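Local atomic coordinates of glycerophosphodiester phosphodiesterase (Thermotoga maritima, PDB entry 1O1Z), a protein that belongs to the glycerophosphodiester phosphodiesterase family, whose members are enzymes built on a TIM-barrel fold. Residues A[51-62]-A[74-82]; A[172-182]-A[198-206]. All blocks are in the same frame, centred on the assembly; numbering follows the deposited sequence. Where two conformers were deposited one is given.

Both segments of contact 1 precede those of contact 2 along the chain, and the two contacts lie on opposite sides of the chain's centre. Their centres are about 29 Å apart and their nearest atoms about 8 Å, with no direct touch. Both reach the same curled sheet, whose eight parallel strands form the TIM barrel. Contact 1 involves helix 79-85 and strand 56-58, an antiparallel appendage carried by barrel strand 43-50, in a small elaboration on the outer part of the fold. Contact 2 joins neighbouring parallel strands 174-178 and 200-204. Contact 1 is thus an addition to the sheet, whereas contact 2 is part of the barrel wall itself.

Contact 1 of 2, residues A[51-62]-A[74-82]; sequences SKDGKVVVSHDE and IRDATVSEL
Lys52 lies along the backbone of residues 75-77 with its main chain and side chain both engaged. Its N-H points almost straight at Ala77 O (N to O 2.9 Å, 170° at the hydrogen), meeting that oxygen from above the carbonyl plane. From there the side chain can be followed outward. CB rests near Arg75 O at 3.3 Å and also faces Ala77 O; CG, held anti to the backbone N (chi1 -179°), stays beside Arg75 O; CD reaches Asp76 O at 3.5 Å. CE carries the extended chain onward, and NZ donates to a water that in turn donates to Asp76 O.

Next to it, Asp53 OD1 takes two bonds from opposite faces of its carboxylate plane, from Val79 N (3.1 Å, syn side) and from Ser51 OG (2.7 Å, anti side). The same Ser51 OG accepts from Lys55 N, so the turn at 51-54 positions the carboxylate that receives the first N-H of the helix. Val79 CG2 tucks against Lys55 CB. It also lies 3.8 Å from Val57 CG2.

At the far end, Ile74 N donates to Glu62 O (2.9 Å), and CG1 of Ile74 touches the same oxygen. Glu62 OE1 lies in the guanidinium plane of Arg75, 3.1 Å from NH1 in a salt bridge, with the two flat groups turned 70° apart. Glu112 also pairs with Arg75, and Lys73 with Glu62.

Thr78 OG1 accepts from Glu81 N while Glu81 OE1 accepts from Thr78 N. The arrangement is a capping box at the start of helix 79-85, docked on the type I turn of the beta hairpin formed by strands 43-50 and 56-58.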
loop_
_atom_site.group_PDB
_atom_site.type_symbol
_atom_site.label_atom_id
_atom_site.label_comp_id
_atom_site.label_asym_id
_atom_site.label_seq_id
_atom_site.Cartn_x
_atom_site.Cartn_y
_atom_site.Cartn_z
ATOM N N SER A 51 -5.285 -15.235 8.821
ATOM C CA SER A 51 -6.430 -15.942 9.344
ATOM C C SER A 51 -5.979 -16.943 10.402
ATOM O O SER A 51 -4.770 -17.156 10.623
ATOM C CB SER A 51 -7.129 -16.700 8.206
ATOM O OG SER A 51 -6.258 -17.717 7.716
ATOM N N LYS A 52 -6.961 -17.563 11.045
ATOM C CA LYS A 52 -6.683 -18.540 12.094
ATOM C C LYS A 52 -5.855 -19.701 11.570
ATOM O O LYS A 52 -5.011 -20.247 12.311
ATOM C CB LYS A 52 -7.962 -19.069 12.710
ATOM C CG LYS A 52 -7.679 -20.075 13.839
ATOM C CD LYS A 52 -8.820 -20.162 14.815
ATOM C CE LYS A 52 -8.495 -21.114 15.959
ATOM N NZ LYS A 52 -9.728 -21.530 16.693
ATOM N N ASP A 53 -6.154 -20.113 10.329
ATOM C CA ASP A 53 -5.435 -21.208 9.668
ATOM C C ASP A 53 -4.157 -20.780 8.924
ATOM O O ASP A 53 -3.577 -21.560 8.141
ATOM C CB ASP A 53 -6.370 -22.099 8.793
ATOM C CG ASP A 53 -7.225 -21.340 7.752
ATOM O OD1 ASP A 53 -7.474 -20.116 7.827
ATOM O OD2 ASP A 53 -7.751 -21.942 6.784
ATOM N N GLY A 54 -3.704 -19.549 9.185
ATOM C CA GLY A 54 -2.393 -19.100 8.775
ATOM C C GLY A 54 -2.296 -18.688 7.322
ATOM O O GLY A 54 -1.204 -18.666 6.727
ATOM N N LYS A 55 -3.449 -18.350 6.740
ATOM C CA LYS A 55 -3.502 -17.920 5.354
ATOM C C LYS A 55 -3.523 -16.402 5.290
ATOM O O LYS A 55 -3.999 -15.744 6.220
ATOM C CB LYS A 55 -4.746 -18.487 4.672
ATOM C CG LYS A 55 -4.921 -20.023 4.810
ATOM C CD LYS A 55 -3.724 -20.799 4.347
ATOM C CE LYS A 55 -4.043 -22.290 4.254
ATOM N NZ LYS A 55 -2.809 -23.098 4.032
ATOM N N VAL A 56 -3.007 -15.859 4.191
ATOM C CA VAL A 56 -2.877 -14.415 4.016
ATOM C C VAL A 56 -4.182 -13.882 3.465
ATOM O O VAL A 56 -4.549 -14.192 2.313
ATOM C CB VAL A 56 -1.720 -14.031 3.121
ATOM C CG1 VAL A 56 -1.621 -12.507 3.036
ATOM C CG2 VAL A 56 -0.421 -14.593 3.644
ATOM N N VAL A 57 -4.872 -13.112 4.296
ATOM C CA VAL A 57 -6.171 -12.506 3.987
ATOM C C VAL A 57 -6.012 -10.999 3.797
ATOM O O VAL A 57 -5.150 -10.382 4.395
ATOM C CB VAL A 57 -7.164 -12.794 5.156
ATOM C CG1 VAL A 57 -8.433 -11.932 5.090
ATOM C CG2 VAL A 57 -7.500 -14.286 5.134
ATOM N N VAL A 58 -6.871 -10.416 2.973
ATOM C CA VAL A 58 -6.826 -8.982 2.674
ATOM C C VAL A 58 -7.853 -8.270 3.575
ATOM O O VAL A 58 -9.064 -8.407 3.403
ATOM C CB VAL A 58 -7.081 -8.705 1.204
ATOM C CG1 VAL A 58 -7.032 -7.193 0.922
ATOM C CG2 VAL A 58 -6.077 -9.439 0.331
ATOM N N SER A 59 -7.372 -7.534 4.579
ATOM C CA SER A 59 -8.231 -6.779 5.478
ATOM C C SER A 59 -7.404 -5.695 6.146
ATOM O O SER A 59 -6.401 -5.997 6.781
ATOM C CB SER A 59 -8.808 -7.686 6.564
ATOM O OG SER A 59 -9.668 -6.938 7.444
ATOM N N HIS A 60 -7.841 -4.441 6.022
ATOM C CA HIS A 60 -7.177 -3.356 6.756
ATOM C C HIS A 60 -7.284 -3.511 8.284
ATOM O O HIS A 60 -6.267 -3.486 8.991
ATOM C CB HIS A 60 -7.740 -2.007 6.310
ATOM C CG HIS A 60 -7.115 -0.864 7.023
ATOM N ND1 HIS A 60 -7.623 -0.350 8.191
ATOM C CD2 HIS A 60 -5.968 -0.190 6.768
ATOM C CE1 HIS A 60 -6.830 0.623 8.613
ATOM N NE2 HIS A 60 -5.813 0.728 7.781
ATOM N N ASP A 61 -8.496 -3.695 8.790
ATOM C CA ASP A 61 -8.749 -3.803 10.213
ATOM C C ASP A 61 -8.492 -5.238 10.672
ATOM O O ASP A 61 -8.581 -6.178 9.875
ATOM C CB ASP A 61 -10.194 -3.460 10.537
ATOM C CG ASP A 61 -10.573 -1.992 10.290
ATOM O OD1 ASP A 61 -9.699 -1.127 10.038
ATOM O OD2 ASP A 61 -11.764 -1.643 10.410
ATOM N N GLU A 62 -8.274 -5.424 11.965
ATOM C CA GLU A 62 -8.040 -6.757 12.509
ATOM C C GLU A 62 -9.345 -7.532 12.724
ATOM O O GLU A 62 -9.302 -8.699 13.068
ATOM C CB GLU A 62 -7.242 -6.697 13.826
ATOM C CG GLU A 62 -7.993 -6.160 15.019
ATOM C CD GLU A 62 -7.263 -6.383 16.340
ATOM O OE1 GLU A 62 -6.107 -6.870 16.347
ATOM O OE2 GLU A 62 -7.859 -6.060 17.379
ATOM N N ILE A 74 -10.115 -11.366 12.437
ATOM C CA ILE A 74 -9.577 -12.115 11.303
ATOM C C ILE A 74 -8.788 -13.339 11.788
ATOM O O ILE A 74 -8.915 -14.445 11.241
ATOM C CB ILE A 74 -8.693 -11.195 10.411
ATOM C CG1 ILE A 74 -9.478 -9.993 9.843
ATOM C CG2 ILE A 74 -8.009 -11.976 9.298
ATOM C CD1 ILE A 74 -10.662 -10.348 9.050
ATOM N N ARG A 75 -7.960 -13.167 12.822
ATOM C CA ARG A 75 -7.091 -14.257 13.254
ATOM C C ARG A 75 -7.821 -15.336 14.056
ATOM O O ARG A 75 -7.218 -16.361 14.387
ATOM C CB ARG A 75 -5.888 -13.742 14.034
ATOM C CG ARG A 75 -6.182 -13.126 15.383
ATOM C CD ARG A 75 -4.909 -12.615 16.082
ATOM N NE ARG A 75 -4.394 -11.467 15.357
ATOM C CZ ARG A 75 -4.716 -10.188 15.596
ATOM N NH1 ARG A 75 -5.529 -9.862 16.584
ATOM N NH2 ARG A 75 -4.217 -9.227 14.814
ATOM N N ASP A 76 -9.091 -15.101 14.364
ATOM C CA ASP A 76 -9.905 -16.009 15.149
ATOM C C ASP A 76 -10.767 -16.902 14.244
ATOM O O ASP A 76 -11.451 -17.794 14.751
ATOM C CB ASP A 76 -10.814 -15.213 16.089
ATOM C CG ASP A 76 -10.096 -14.659 17.317
ATOM O OD1 ASP A 76 -8.924 -14.991 17.576
ATOM O OD2 ASP A 76 -10.675 -13.887 18.102
ATOM N N ALA A 77 -10.760 -16.641 12.945
ATOM C CA ALA A 77 -11.585 -17.385 11.993
ATOM C C ALA A 77 -10.719 -17.916 10.863
ATOM O O ALA A 77 -9.753 -17.272 10.442
ATOM C CB ALA A 77 -12.667 -16.497 11.438
ATOM N N THR A 78 -11.083 -19.087 10.331
ATOM C CA THR A 78 -10.430 -19.591 9.134
ATOM C C THR A 78 -10.859 -18.793 7.896
ATOM O O THR A 78 -11.884 -18.088 7.895
ATOM C CB THR A 78 -10.778 -21.070 8.895
ATOM O OG1 THR A 78 -12.190 -21.175 8.629
ATOM C CG2 THR A 78 -10.494 -21.923 10.135
ATOM N N VAL A 79 -10.111 -18.922 6.814
ATOM C CA VAL A 79 -10.515 -18.265 5.568
ATOM C C VAL A 79 -11.952 -18.636 5.162
ATOM O O VAL A 79 -12.752 -17.764 4.833
ATOM C CB VAL A 79 -9.542 -18.558 4.402
ATOM C CG1 VAL A 79 -10.073 -18.010 3.106
ATOM C CG2 VAL A 79 -8.173 -17.947 4.676
ATOM N N SER A 80 -12.287 -19.921 5.234
ATOM C CA SER A 80 -13.632 -20.376 4.893
ATOM C C SER A 80 -14.687 -19.700 5.773
ATOM O O SER A 80 -15.713 -19.244 5.283
ATOM C CB SER A 80 -13.729 -21.897 5.010
ATOM O OG SER A 80 -15.029 -22.311 4.596
ATOM N N GLU A 81 -14.424 -19.635 7.089
ATOM C CA GLU A 81 -15.339 -18.986 8.027
ATOM C C GLU A 81 -15.509 -17.496 7.716
ATOM O O GLU A 81 -16.611 -16.979 7.757
ATOM C CB GLU A 81 -14.836 -19.182 9.452
ATOM C CG GLU A 81 -15.045 -20.617 9.920
ATOM C CD GLU A 81 -14.298 -20.995 11.186
ATOM O OE1 GLU A 81 -13.451 -20.219 11.702
ATOM O OE2 GLU A 81 -14.553 -22.121 11.672
ATOM N N LEU A 82 -14.410 -16.835 7.375
ATOM C CA LEU A 82 -14.449 -15.420 7.006
ATOM C C LEU A 82 -15.254 -15.178 5.744
ATOM O O LEU A 82 -16.013 -14.233 5.650
ATOM C CB LEU A 82 -13.035 -14.859 6.854
ATOM C CG LEU A 82 -12.253 -14.807 8.168
ATOM C CD1 LEU A 82 -10.770 -14.579 7.922
ATOM C CD2 LEU A 82 -12.841 -13.749 9.102
HETATM O O HOH W 1 -10.972 -18.977 17.233
HETATM O O HOH W 2 -10.223 -22.145 5.501
HETATM O O HOH W 3 -7.185 -10.412 13.601
HETATM O O HOH W 4 -3.950 -6.165 14.927
#

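Contact 2 of 2, residues A[172-182]-A[198-206]; sequences PYSLHVPYQAF and GIVIFVWTL
Leu175 bridges Val200 and Phe202 in the TIM-barrel wall, where strands 174-178 and 200-204 are the parallel pair of a beta-alpha-beta crossover through helix 185-196. Leu175 N donates to Val200 O and Leu175 O accepts from Phe202 N, each at 2.9 Å; Val177 N and O bond in the same pattern to Phe202 O and Trp204 N. Val200 N to Tyr173 O and Tyr179 N to Trp204 O extend the pairing at its ends.

On one face, the His176 and Phe202 side chains project together from neighbouring strands. Phe202 CB sits over the imidazole face, 4.2 Å from its centroid, while the two rings themselves meet obliquely with planes 43° apart. Ser174 OG shares a hydrogen bond with His176 NE2 (2.8 Å), which restrains the rotation of the imidazole. Nearer the strand starts, Val200 CG2 approaches the face of Tyr173, 3.7 Å from CZ.

Leu175, Val177, Ile201 and Val203 make the other face, which is apolar. Leu175 CD1 lies beside Ile201 CD1, and Leu175 CG meets CG2 of Ile199, just ahead of strand 200-204, at 3.7 Å. A second shell holds this layer: from helix 185-196 Phe194 packs on Leu175 and Leu191 on Val177, and Val167 of helix 160-170 touches both Leu175 and Ile199.

Past the strand ends, Leu206 CD1 covers one face of Tyr179 and Gln180 OE1 the opposite one. The Trp204-Thr205 peptide is cis. With CG of Trp204 set between its backbone N and carbonyl carbon (chi1 60°), the indole turns back over Pro178 CA, and NE1 donates to His176 O at 3.0 Å from well above that carbonyl's plane.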
loop_
_atom_site.group_PDB
_atom_site.type_symbol
_atom_site.label_atom_id
_atom_site.label_comp_id
_atom_site.label_asym_id
_atom_site.label_seq_id
_atom_site.Cartn_x
_atom_site.Cartn_y
_atom_site.Cartn_z
ATOM N N PRO A 172 15.773 1.676 0.927
ATOM C CA PRO A 172 14.436 1.235 0.520
ATOM C C PRO A 172 14.200 1.626 -0.927
ATOM O O PRO A 172 14.707 2.634 -1.432
ATOM C CB PRO A 172 13.497 2.017 1.448
ATOM C CG PRO A 172 14.269 3.262 1.750
ATOM C CD PRO A 172 15.705 2.777 1.910
ATOM N N TYR A 173 13.385 0.840 -1.630
ATOM C CA TYR A 173 12.967 1.201 -2.966
ATOM C C TYR A 173 12.167 2.496 -2.964
ATOM O O TYR A 173 12.315 3.320 -3.846
ATOM C CB TYR A 173 12.099 0.067 -3.551
ATOM C CG TYR A 173 11.397 0.405 -4.817
ATOM C CD1 TYR A 173 12.094 0.503 -6.020
ATOM C CD2 TYR A 173 10.023 0.636 -4.817
ATOM C CE1 TYR A 173 11.426 0.817 -7.193
ATOM C CE2 TYR A 173 9.357 0.938 -5.981
ATOM C CZ TYR A 173 10.065 1.052 -7.163
ATOM O OH TYR A 173 9.389 1.352 -8.340
ATOM N N SER A 174 11.271 2.632 -1.991
ATOM C CA SER A 174 10.313 3.738 -1.982
ATOM C C SER A 174 10.076 4.257 -0.564
ATOM O O SER A 174 10.381 3.594 0.445
ATOM C CB SER A 174 9.000 3.284 -2.600
ATOM O OG SER A 174 8.492 2.122 -1.968
ATOM N N LEU A 175 9.551 5.474 -0.519
ATOM C CA LEU A 175 9.081 6.095 0.714
ATOM C C LEU A 175 7.643 6.505 0.478
ATOM O O LEU A 175 7.340 7.112 -0.536
ATOM C CB LEU A 175 9.904 7.317 1.051
ATOM C CG LEU A 175 11.387 7.041 1.280
ATOM C CD1 LEU A 175 12.169 8.349 1.419
ATOM C CD2 LEU A 175 11.610 6.182 2.522
ATOM N N HIS A 176 6.772 6.124 1.408
ATOM C CA HIS A 176 5.337 6.340 1.283
ATOM C C HIS A 176 4.968 7.336 2.355
ATOM O O HIS A 176 4.872 6.993 3.528
ATOM C CB HIS A 176 4.602 5.010 1.475
ATOM C CG HIS A 176 4.951 3.969 0.451
ATOM N ND1 HIS A 176 4.072 2.974 0.082
ATOM C CD2 HIS A 176 6.081 3.761 -0.278
ATOM C CE1 HIS A 176 4.646 2.196 -0.828
ATOM N NE2 HIS A 176 5.872 2.645 -1.057
ATOM N N VAL A 177 4.799 8.580 1.938
ATOM C CA VAL A 177 4.717 9.705 2.866
ATOM C C VAL A 177 3.320 10.317 2.827
ATOM O O VAL A 177 2.640 10.359 1.797
ATOM C CB VAL A 177 5.800 10.749 2.571
ATOM C CG1 VAL A 177 7.173 10.072 2.414
ATOM C CG2 VAL A 177 5.498 11.469 1.361
ATOM N N PRO A 178 2.835 10.779 3.962
ATOM C CA PRO A 178 1.554 11.473 3.978
ATOM C C PRO A 178 1.670 12.741 3.163
ATOM O O PRO A 178 2.686 13.414 3.208
ATOM C CB PRO A 178 1.323 11.783 5.451
ATOM C CG PRO A 178 2.574 11.467 6.149
ATOM C CD PRO A 178 3.449 10.680 5.295
ATOM N N TYR A 179 0.642 13.092 2.408
ATOM C CA TYR A 179 0.760 14.311 1.596
ATOM C C TYR A 179 0.995 15.607 2.388
ATOM O O TYR A 179 1.544 16.571 1.864
ATOM C CB TYR A 179 -0.437 14.458 0.642
ATOM C CG TYR A 179 -1.769 14.592 1.297
ATOM C CD1 TYR A 179 -2.249 15.827 1.713
ATOM C CD2 TYR A 179 -2.615 13.480 1.429
ATOM C CE1 TYR A 179 -3.493 15.957 2.282
ATOM C CE2 TYR A 179 -3.867 13.611 1.970
ATOM C CZ TYR A 179 -4.306 14.841 2.399
ATOM O OH TYR A 179 -5.556 14.948 2.962
ATOM N N GLN A 180 0.591 15.607 3.652
ATOM C CA GLN A 180 0.794 16.725 4.548
ATOM C C GLN A 180 2.277 17.006 4.814
ATOM O O GLN A 180 2.628 18.113 5.243
ATOM C CB GLN A 180 0.052 16.489 5.862
ATOM C CG GLN A 180 -1.483 16.431 5.706
ATOM C CD GLN A 180 -2.043 15.035 5.518
ATOM O OE1 GLN A 180 -1.329 14.097 5.154
ATOM N NE2 GLN A 180 -3.349 14.889 5.774
ATOM N N ALA A 181 3.138 16.026 4.536
ATOM C CA ALA A 181 4.588 16.226 4.662
ATOM C C ALA A 181 5.091 17.376 3.798
ATOM O O ALA A 181 6.030 18.066 4.165
ATOM C CB ALA A 181 5.354 14.957 4.323
ATOM N N PHE A 182 4.428 17.626 2.668
ATOM C CA PHE A 182 4.843 18.659 1.727
ATOM C C PHE A 182 4.545 20.104 2.147
ATOM O O PHE A 182 4.911 21.041 1.444
ATOM C CB PHE A 182 4.270 18.339 0.338
ATOM C CG PHE A 182 4.863 17.126 -0.262
ATOM C CD1 PHE A 182 6.030 17.207 -1.014
ATOM C CD2 PHE A 182 4.298 15.891 -0.031
ATOM C CE1 PHE A 182 6.598 16.059 -1.545
ATOM C CE2 PHE A 182 4.862 14.748 -0.555
ATOM C CZ PHE A 182 6.012 14.830 -1.306
ATOM N N GLY A 198 17.394 8.124 -6.381
ATOM C CA GLY A 198 16.662 7.096 -7.107
ATOM C C GLY A 198 15.563 6.449 -6.268
ATOM O O GLY A 198 14.849 5.546 -6.751
ATOM N N ILE A 199 15.380 6.948 -5.052
ATOM C CA ILE A 199 14.262 6.468 -4.211
ATOM C C ILE A 199 12.946 7.005 -4.759
ATOM O O ILE A 199 12.865 8.174 -5.187
ATOM C CB ILE A 199 14.461 6.848 -2.758
ATOM C CG1 ILE A 199 15.715 6.145 -2.218
ATOM C CG2 ILE A 199 13.234 6.449 -1.921
ATOM C CD1 ILE A 199 16.282 6.779 -1.049
ATOM N N VAL A 200 11.941 6.139 -4.829
ATOM C CA VAL A 200 10.636 6.443 -5.401
ATOM C C VAL A 200 9.738 6.996 -4.306
ATOM O O VAL A 200 9.664 6.418 -3.241
ATOM C CB VAL A 200 9.999 5.163 -6.039
ATOM C CG1 VAL A 200 8.589 5.373 -6.486
ATOM C CG2 VAL A 200 10.860 4.713 -7.221
ATOM N N ILE A 201 9.111 8.141 -4.548
ATOM C CA ILE A 201 8.278 8.777 -3.537
ATOM C C ILE A 201 6.805 8.602 -3.879
ATOM O O ILE A 201 6.365 9.049 -4.929
ATOM C CB ILE A 201 8.597 10.304 -3.480
ATOM C CG1 ILE A 201 10.114 10.573 -3.298
ATOM C CG2 ILE A 201 7.724 10.964 -2.423
ATOM C CD1 ILE A 201 10.730 9.982 -2.064
ATOM N N PHE A 202 6.058 7.950 -2.994
ATOM C CA PHE A 202 4.609 7.809 -3.108
ATOM C C PHE A 202 3.984 8.665 -2.018
ATOM O O PHE A 202 4.518 8.779 -0.900
ATOM C CB PHE A 202 4.140 6.365 -2.879
ATOM C CG PHE A 202 4.364 5.440 -4.033
ATOM C CD1 PHE A 202 5.562 4.784 -4.183
ATOM C CD2 PHE A 202 3.328 5.184 -4.954
ATOM C CE1 PHE A 202 5.780 3.924 -5.252
ATOM C CE2 PHE A 202 3.560 4.326 -6.029
ATOM C CZ PHE A 202 4.784 3.689 -6.153
ATOM N N VAL A 203 2.856 9.282 -2.336
ATOM C CA VAL A 203 2.065 9.979 -1.328
ATOM C C VAL A 203 0.729 9.308 -1.098
ATOM O O VAL A 203 0.172 8.737 -2.001
ATOM C CB VAL A 203 1.894 11.473 -1.643
ATOM C CG1 VAL A 203 3.244 12.131 -1.683
ATOM C CG2 VAL A 203 1.135 11.701 -2.923
ATOM N N TRP A 204 0.231 9.366 0.137
ATOM C CA TRP A 204 -1.050 8.764 0.503
ATOM C C TRP A 204 -1.763 9.591 1.563
ATOM O O TRP A 204 -1.142 10.423 2.216
ATOM C CB TRP A 204 -0.825 7.361 1.071
ATOM C CG TRP A 204 0.059 7.365 2.320
ATOM C CD1 TRP A 204 1.411 7.339 2.342
ATOM C CD2 TRP A 204 -0.359 7.460 3.699
ATOM N NE1 TRP A 204 1.871 7.394 3.636
ATOM C CE2 TRP A 204 0.809 7.454 4.493
ATOM C CE3 TRP A 204 -1.596 7.529 4.341
ATOM C CZ2 TRP A 204 0.782 7.526 5.887
ATOM C CZ3 TRP A 204 -1.627 7.603 5.732
ATOM C CH2 TRP A 204 -0.439 7.601 6.488
ATOM N N THR A 205 -3.069 9.405 1.760
ATOM C CA THR A 205 -4.004 8.862 0.796
ATOM C C THR A 205 -4.676 10.096 0.227
ATOM O O THR A 205 -5.434 10.793 0.911
ATOM C CB THR A 205 -5.049 7.998 1.504
ATOM O OG1 THR A 205 -4.433 6.784 1.947
ATOM C CG2 THR A 205 -6.137 7.571 0.504
ATOM N N LEU A 206 -4.346 10.395 -1.019
ATOM C CA LEU A 206 -4.631 11.710 -1.558
ATOM C C LEU A 206 -5.841 11.647 -2.476
ATOM O O LEU A 206 -5.822 10.948 -3.491
ATOM C CB LEU A 206 -3.389 12.228 -2.282
ATOM C CG LEU A 206 -3.522 13.627 -2.866
ATOM C CD1 LEU A 206 -3.960 14.645 -1.820
ATOM C CD2 LEU A 206 -2.242 14.022 -3.525
HETATM O O HOH W 5 14.224 3.064 -5.888
HETATM O O HOH W 6 -1.929 11.431 4.862
#